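Alpha-fucosidase (Bifidobacterium bifidum, PDB 2EAB) probably hydrolyses terminal alpha-1,2-linked L-fucose from glycans, the chain being the catalytic region of a larger bifidobacterial protein. Local coordinates at residues A[67-81]-A[134-148]. Sequence-based numbering, arbitrary orientation.
Sequences VSRERVTFNEETLWT and GNYLNWGDIYLDYGF. With CA (calcium ion), chain C.
Asp141 OD1 takes three donors from the neighbouring strand. Arg71 comes side-on, its NE 2.7 Å and its NH2 3.1 Å from Asp141 OD1; the oxygen lies in the guanidinium plane, but both nitrogens meet it from above the carboxylate plane. Thr73 OG1 adds a bond at 2.9 Å to Asp141 OD1, nearly in line with the C-O bond. Arg71 reaches across because its chain is fully extended, CG anti to the backbone N (chi1 -176°), running alongside Tyr143. A leucine in its place would probably leave the Asp141 carboxylate without its charged mate and strip Tyr143 of part of its flank. Tyr143 also carries the Arg69 guanidinium flat on one face, the planes 13° apart, a cation-pi stack. All share one face of antiparallel strands 69-76 and 140-145, neighbours in the middle of a seven-stranded sheet in the beta-sandwich N-terminal domain. On the other face, Phe74 turns its edge to the Trp139 indole (Phe74 CD2 to Trp139 CG 3.7 Å), where Trp139 and Gly140 form a classic beta bulge opposite Phe74. Met191 and Ala280 of the second sheet pack against Phe74. Asp43 pairs with Arg71 NH1, and Glu77 OE2 binds calcium with the Ser386 and Leu393 carbonyls.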
loop_
_atom_site.group_PDB
_atom_site.type_symbol
_atom_site.label_atom_id
_atom_site.label_comp_id
_atom_site.label_asym_id
_atom_site.label_seq_id
_atom_site.Cartn_x
_atom_site.Cartn_y
_atom_site.Cartn_z
ATOM N N VAL A 67 -3.776 -21.742 -24.425
ATOM C CA VAL A 67 -4.157 -23.124 -24.716
ATOM C C VAL A 67 -2.934 -24.031 -24.883
ATOM O O VAL A 67 -2.794 -25.026 -24.170
ATOM C CB VAL A 67 -5.098 -23.215 -25.947
ATOM C CG1 VAL A 67 -5.280 -24.662 -26.398
ATOM C CG2 VAL A 67 -6.451 -22.592 -25.632
ATOM N N SER A 68 -2.046 -23.681 -25.812
ATOM C CA SER A 68 -0.907 -24.541 -26.124
ATOM C C SER A 68 0.371 -24.128 -25.394
ATOM O O SER A 68 0.926 -24.913 -24.629
ATOM C CB SER A 68 -0.672 -24.616 -27.633
ATOM O OG SER A 68 0.314 -25.588 -27.931
ATOM N N ARG A 69 0.846 -22.909 -25.633
ATOM C CA ARG A 69 2.046 -22.445 -24.941
ATOM C C ARG A 69 1.633 -21.623 -23.730
ATOM O O ARG A 69 1.579 -20.390 -23.769
ATOM C CB ARG A 69 2.994 -21.680 -25.873
ATOM C CG ARG A 69 4.348 -21.375 -25.236
ATOM C CD ARG A 69 5.406 -21.070 -26.280
ATOM N NE ARG A 69 6.579 -20.402 -25.711
ATOM C CZ ARG A 69 7.625 -21.021 -25.169
ATOM N NH1 ARG A 69 7.671 -22.347 -25.092
ATOM N NH2 ARG A 69 8.636 -20.304 -24.694
ATOM N N GLU A 70 1.314 -22.341 -22.662
ATOM C CA GLU A 70 0.912 -21.723 -21.413
ATOM C C GLU A 70 2.076 -20.945 -20.806
ATOM O O GLU A 70 3.243 -21.331 -20.943
ATOM C CB GLU A 70 0.373 -22.782 -20.449
ATOM C CG GLU A 70 0.093 -22.302 -19.022
ATOM C CD GLU A 70 -1.064 -21.307 -18.902
ATOM O OE1 GLU A 70 -1.035 -20.248 -19.560
ATOM O OE2 GLU A 70 -1.998 -21.584 -18.115
ATOM N N ARG A 71 1.735 -19.848 -20.139
ATOM C CA ARG A 71 2.710 -18.927 -19.582
ATOM C C ARG A 71 2.252 -18.458 -18.208
ATOM O O ARG A 71 1.097 -18.055 -18.032
ATOM C CB ARG A 71 2.875 -17.729 -20.518
ATOM C CG ARG A 71 3.931 -16.727 -20.093
ATOM C CD ARG A 71 4.002 -15.591 -21.086
ATOM N NE ARG A 71 4.929 -14.554 -20.639
ATOM C CZ ARG A 71 5.202 -13.435 -21.307
ATOM N NH1 ARG A 71 4.620 -13.175 -22.474
ATOM N NH2 ARG A 71 6.065 -12.564 -20.800
ATOM N N VAL A 72 3.167 -18.534 -17.245
ATOM C CA VAL A 72 2.991 -17.905 -15.941
ATOM C C VAL A 72 4.181 -16.979 -15.723
ATOM O O VAL A 72 5.308 -17.433 -15.531
ATOM C CB VAL A 72 2.901 -18.941 -14.798
ATOM C CG1 VAL A 72 2.702 -18.245 -13.453
ATOM C CG2 VAL A 72 1.783 -19.943 -15.064
ATOM N N THR A 73 3.929 -15.679 -15.787
ATOM C CA THR A 73 4.974 -14.693 -15.552
ATOM C C THR A 73 5.373 -14.766 -14.077
ATOM O O THR A 73 4.505 -14.861 -13.203
ATOM C CB THR A 73 4.495 -13.304 -15.998
ATOM O OG1 THR A 73 4.236 -13.336 -17.410
ATOM C CG2 THR A 73 5.530 -12.230 -15.699
ATOM N N PHE A 74 6.675 -14.752 -13.810
ATOM C CA PHE A 74 7.199 -15.117 -12.498
ATOM C C PHE A 74 7.980 -13.991 -11.834
ATOM O O PHE A 74 8.761 -13.294 -12.495
ATOM C CB PHE A 74 8.081 -16.368 -12.622
ATOM C CG PHE A 74 8.512 -16.937 -11.302
ATOM C CD1 PHE A 74 7.682 -17.801 -10.596
ATOM C CD2 PHE A 74 9.742 -16.593 -10.751
ATOM C CE1 PHE A 74 8.077 -18.323 -9.369
ATOM C CE2 PHE A 74 10.140 -17.107 -9.521
ATOM C CZ PHE A 74 9.301 -17.974 -8.828
ATOM N N ASN A 75 7.769 -13.845 -10.524
ATOM C CA ASN A 75 8.444 -12.844 -9.705
ATOM C C ASN A 75 8.916 -13.415 -8.381
ATOM O O ASN A 75 8.285 -14.315 -7.809
ATOM C CB ASN A 75 7.490 -11.697 -9.362
ATOM C CG ASN A 75 7.293 -10.727 -10.503
ATOM O OD1 ASN A 75 8.147 -9.872 -10.769
ATOM N ND2 ASN A 75 6.161 -10.828 -11.163
ATOM N N GLU A 76 10.011 -12.856 -7.878
ATOM C CA GLU A 76 10.372 -12.987 -6.468
ATOM C C GLU A 76 10.698 -11.585 -5.940
ATOM O O GLU A 76 11.419 -10.814 -6.591
ATOM C CB GLU A 76 11.541 -13.955 -6.268
ATOM C CG GLU A 76 11.621 -14.570 -4.861
ATOM C CD GLU A 76 12.430 -13.760 -3.859
ATOM O OE1 GLU A 76 12.422 -14.138 -2.659
ATOM O OE2 GLU A 76 13.078 -12.768 -4.264
ATOM N N GLU A 77 10.182 -11.282 -4.751
ATOM C CA GLU A 77 10.153 -9.919 -4.203
ATOM C C GLU A 77 11.517 -9.251 -4.032
ATOM O O GLU A 77 11.591 -8.024 -3.984
ATOM C CB GLU A 77 9.422 -9.907 -2.855
ATOM C CG GLU A 77 10.110 -10.787 -1.816
ATOM C CD GLU A 77 9.679 -10.560 -0.384
ATOM O OE1 GLU A 77 10.072 -11.405 0.450
ATOM O OE2 GLU A 77 8.984 -9.563 -0.082
ATOM N N THR A 78 12.579 -10.045 -3.904
ATOM C CA THR A 78 13.899 -9.477 -3.630
ATOM C C THR A 78 14.801 -9.339 -4.852
ATOM O O THR A 78 15.970 -8.977 -4.704
ATOM C CB THR A 78 14.669 -10.252 -2.523
ATOM O OG1 THR A 78 15.042 -11.554 -2.996
ATOM C CG2 THR A 78 13.831 -10.389 -1.255
ATOM N N LEU A 79 14.274 -9.604 -6.050
ATOM C CA LEU A 79 15.095 -9.506 -7.259
ATOM C C LEU A 79 15.207 -8.045 -7.672
ATOM O O LEU A 79 14.459 -7.544 -8.513
ATOM C CB LEU A 79 14.563 -10.390 -8.390
ATOM C CG LEU A 79 15.602 -10.651 -9.491
ATOM C CD1 LEU A 79 16.695 -11.608 -9.011
ATOM C CD2 LEU A 79 14.946 -11.191 -10.737
ATOM N N TRP A 80 16.169 -7.379 -7.039
ATOM C CA TRP A 80 16.373 -5.945 -7.123
ATOM C C TRP A 80 17.807 -5.648 -7.551
ATOM O O TRP A 80 18.752 -6.124 -6.923
ATOM C CB TRP A 80 16.150 -5.341 -5.730
ATOM C CG TRP A 80 14.792 -4.767 -5.475
ATOM C CD1 TRP A 80 13.682 -5.400 -4.983
ATOM C CD2 TRP A 80 14.426 -3.405 -5.668
ATOM N NE1 TRP A 80 12.641 -4.496 -4.871
ATOM C CE2 TRP A 80 13.077 -3.265 -5.287
ATOM C CE3 TRP A 80 15.124 -2.278 -6.122
ATOM C CZ2 TRP A 80 12.404 -2.040 -5.363
ATOM C CZ3 TRP A 80 14.463 -1.069 -6.197
ATOM C CH2 TRP A 80 13.114 -0.960 -5.822
ATOM N N THR A 81 17.966 -4.868 -8.615
ATOM C CA THR A 81 19.272 -4.302 -8.940
ATOM C C THR A 81 19.532 -3.080 -8.049
ATOM O O THR A 81 18.652 -2.648 -7.306
ATOM C CB THR A 81 19.377 -3.897 -10.421
ATOM O OG1 THR A 81 18.329 -2.975 -10.727
ATOM C CG2 THR A 81 19.287 -5.111 -11.344
ATOM N N GLY A 134 19.011 1.353 -8.997
ATOM C CA GLY A 134 18.428 0.083 -9.383
ATOM C C GLY A 134 16.918 0.139 -9.442
ATOM O O GLY A 134 16.319 1.212 -9.483
ATOM N N ASN A 135 16.313 -1.041 -9.488
ATOM C CA ASN A 135 14.872 -1.199 -9.606
ATOM C C ASN A 135 14.486 -2.650 -9.381
ATOM O O ASN A 135 15.353 -3.521 -9.274
ATOM C CB ASN A 135 14.336 -0.646 -10.945
ATOM C CG ASN A 135 14.842 -1.400 -12.186
ATOM O OD1 ASN A 135 15.769 -2.216 -12.145
ATOM N ND2 ASN A 135 14.213 -1.103 -13.311
ATOM N N TYR A 136 13.185 -2.889 -9.270
ATOM C CA TYR A 136 12.630 -4.227 -9.168
ATOM C C TYR A 136 12.566 -4.861 -10.549
ATOM O O TYR A 136 12.136 -4.213 -11.503
ATOM C CB TYR A 136 11.218 -4.122 -8.616
ATOM C CG TYR A 136 10.532 -5.440 -8.333
ATOM C CD1 TYR A 136 11.110 -6.378 -7.487
ATOM C CD2 TYR A 136 9.279 -5.725 -8.872
ATOM C CE1 TYR A 136 10.465 -7.573 -7.193
ATOM C CE2 TYR A 136 8.625 -6.924 -8.593
ATOM C CZ TYR A 136 9.224 -7.837 -7.748
ATOM O OH TYR A 136 8.586 -9.015 -7.436
ATOM N N LEU A 137 12.972 -6.126 -10.638
ATOM C CA LEU A 137 12.992 -6.866 -11.902
ATOM C C LEU A 137 11.919 -7.932 -11.978
ATOM O O LEU A 137 11.749 -8.706 -11.031
ATOM C CB LEU A 137 14.318 -7.614 -12.060
ATOM C CG LEU A 137 15.641 -6.862 -12.131
ATOM C CD1 LEU A 137 16.802 -7.827 -12.224
ATOM C CD2 LEU A 137 15.662 -5.909 -13.281
ATOM N N ASN A 138 11.245 -8.029 -13.125
ATOM C CA ASN A 138 10.584 -9.280 -13.470
ATOM C C ASN A 138 11.653 -10.369 -13.466
ATOM O O ASN A 138 12.714 -10.198 -14.070
ATOM C CB ASN A 138 9.925 -9.210 -14.844
ATOM C CG ASN A 138 9.557 -10.583 -15.375
ATOM O OD1 ASN A 138 8.664 -11.255 -14.845
ATOM N ND2 ASN A 138 10.262 -11.023 -16.403
ATOM N N TRP A 139 11.384 -11.479 -12.786
ATOM C CA TRP A 139 12.334 -12.585 -12.732
ATOM C C TRP A 139 12.405 -13.262 -14.101
ATOM O O TRP A 139 13.487 -13.396 -14.689
ATOM C CB TRP A 139 11.930 -13.577 -11.641
ATOM C CG TRP A 139 12.870 -14.730 -11.435
ATOM C CD1 TRP A 139 13.168 -15.723 -12.327
ATOM C CD2 TRP A 139 13.600 -15.027 -10.245
ATOM N NE1 TRP A 139 14.052 -16.610 -11.765
ATOM C CE2 TRP A 139 14.338 -16.206 -10.490
ATOM C CE3 TRP A 139 13.716 -14.403 -8.996
ATOM C CZ2 TRP A 139 15.168 -16.782 -9.529
ATOM C CZ3 TRP A 139 14.542 -14.976 -8.041
ATOM C CH2 TRP A 139 15.259 -16.154 -8.314
ATOM N N GLY A 140 11.244 -13.666 -14.609
ATOM C CA GLY A 140 11.141 -14.309 -15.911
ATOM C C GLY A 140 9.755 -14.881 -16.086
ATOM O O GLY A 140 8.762 -14.264 -15.679
ATOM N N ASP A 141 9.695 -16.063 -16.691
ATOM C CA ASP A 141 8.432 -16.752 -16.939
ATOM C C ASP A 141 8.593 -18.253 -16.780
ATOM O O ASP A 141 9.683 -18.788 -16.965
ATOM C CB ASP A 141 7.925 -16.483 -18.359
ATOM C CG ASP A 141 7.736 -15.011 -18.652
ATOM O OD1 ASP A 141 6.609 -14.510 -18.466
ATOM O OD2 ASP A 141 8.717 -14.362 -19.078
ATOM N N ILE A 142 7.494 -18.913 -16.425
ATOM C CA ILE A 142 7.359 -20.358 -16.546
ATOM C C ILE A 142 6.536 -20.621 -17.803
ATOM O O ILE A 142 5.427 -20.100 -17.941
ATOM C CB ILE A 142 6.639 -20.974 -15.320
ATOM C CG1 ILE A 142 7.387 -20.623 -14.027
ATOM C CG2 ILE A 142 6.493 -22.498 -15.479
ATOM C CD1 ILE A 142 6.588 -20.862 -12.758
ATOM N N TYR A 143 7.093 -21.403 -18.727
ATOM C CA TYR A 143 6.357 -21.832 -19.919
ATOM C C TYR A 143 6.025 -23.312 -19.856
ATOM O O TYR A 143 6.883 -24.135 -19.544
ATOM C CB TYR A 143 7.136 -21.531 -21.199
ATOM C CG TYR A 143 7.088 -20.084 -21.631
ATOM C CD1 TYR A 143 5.973 -19.568 -22.288
ATOM C CD2 TYR A 143 8.162 -19.228 -21.389
ATOM C CE1 TYR A 143 5.931 -18.240 -22.697
ATOM C CE2 TYR A 143 8.125 -17.893 -21.791
ATOM C CZ TYR A 143 7.006 -17.409 -22.442
ATOM O OH TYR A 143 6.956 -16.098 -22.850
ATOM N N LEU A 144 4.764 -23.628 -20.142
ATOM C CA LEU A 144 4.292 -25.004 -20.218
ATOM C C LEU A 144 3.754 -25.218 -21.625
ATOM O O LEU A 144 2.628 -24.834 -21.934
ATOM C CB LEU A 144 3.212 -25.274 -19.160
ATOM C CG LEU A 144 3.555 -24.951 -17.700
ATOM C CD1 LEU A 144 2.321 -25.024 -16.812
ATOM C CD2 LEU A 144 4.638 -25.867 -17.170
ATOM N N ASP A 145 4.591 -25.798 -22.483
ATOM C CA ASP A 145 4.279 -25.904 -23.907
ATOM C C ASP A 145 3.698 -27.275 -24.231
ATOM O O ASP A 145 4.400 -28.284 -24.202
ATOM C CB ASP A 145 5.521 -25.604 -24.764
ATOM C CG ASP A 145 5.202 -25.464 -26.250
ATOM O OD1 ASP A 145 4.048 -25.709 -26.661
ATOM O OD2 ASP A 145 6.119 -25.106 -27.020
ATOM N N TYR A 146 2.402 -27.285 -24.530
ATOM C CA TYR A 146 1.655 -28.509 -24.802
ATOM C C TYR A 146 1.820 -28.983 -26.245
ATOM O O TYR A 146 1.496 -30.130 -26.568
ATOM C CB TYR A 146 0.172 -28.298 -24.475
ATOM C CG TYR A 146 -0.161 -28.307 -22.991
ATOM C CD1 TYR A 146 0.369 -27.346 -22.123
ATOM C CD2 TYR A 146 -1.020 -29.267 -22.460
ATOM C CE1 TYR A 146 0.061 -27.353 -20.763
ATOM C CE2 TYR A 146 -1.340 -29.281 -21.104
ATOM C CZ TYR A 146 -0.797 -28.321 -20.259
ATOM O OH TYR A 146 -1.117 -28.339 -18.918
ATOM N N GLY A 147 2.312 -28.094 -27.107
ATOM C CA GLY A 147 2.593 -28.420 -28.505
ATOM C C GLY A 147 1.395 -28.872 -29.320
ATOM O O GLY A 147 1.517 -29.772 -30.157
ATOM N N PHE A 148 0.237 -28.257 -29.075
ATOM C CA PHE A 148 -0.960 -28.536 -29.867
ATOM C C PHE A 148 -0.795 -27.992 -31.282
ATOM O O PHE A 148 -0.228 -26.917 -31.481
ATOM C CB PHE A 148 -2.215 -27.922 -29.230
ATOM C CG PHE A 148 -2.578 -28.497 -27.882
ATOM C CD1 PHE A 148 -2.608 -29.873 -27.664
ATOM C CD2 PHE A 148 -2.929 -27.649 -26.835
ATOM C CE1 PHE A 148 -2.957 -30.394 -26.418
ATOM C CE2 PHE A 148 -3.282 -28.159 -25.588
ATOM C CZ PHE A 148 -3.295 -29.532 -25.377
HETATM CA CA CA C . 6.606 -8.509 -0.708
HETATM O O HOH W 1 2.669 -24.693 -28.658
HETATM O O HOH W 2 10.771 -10.468 -9.355
#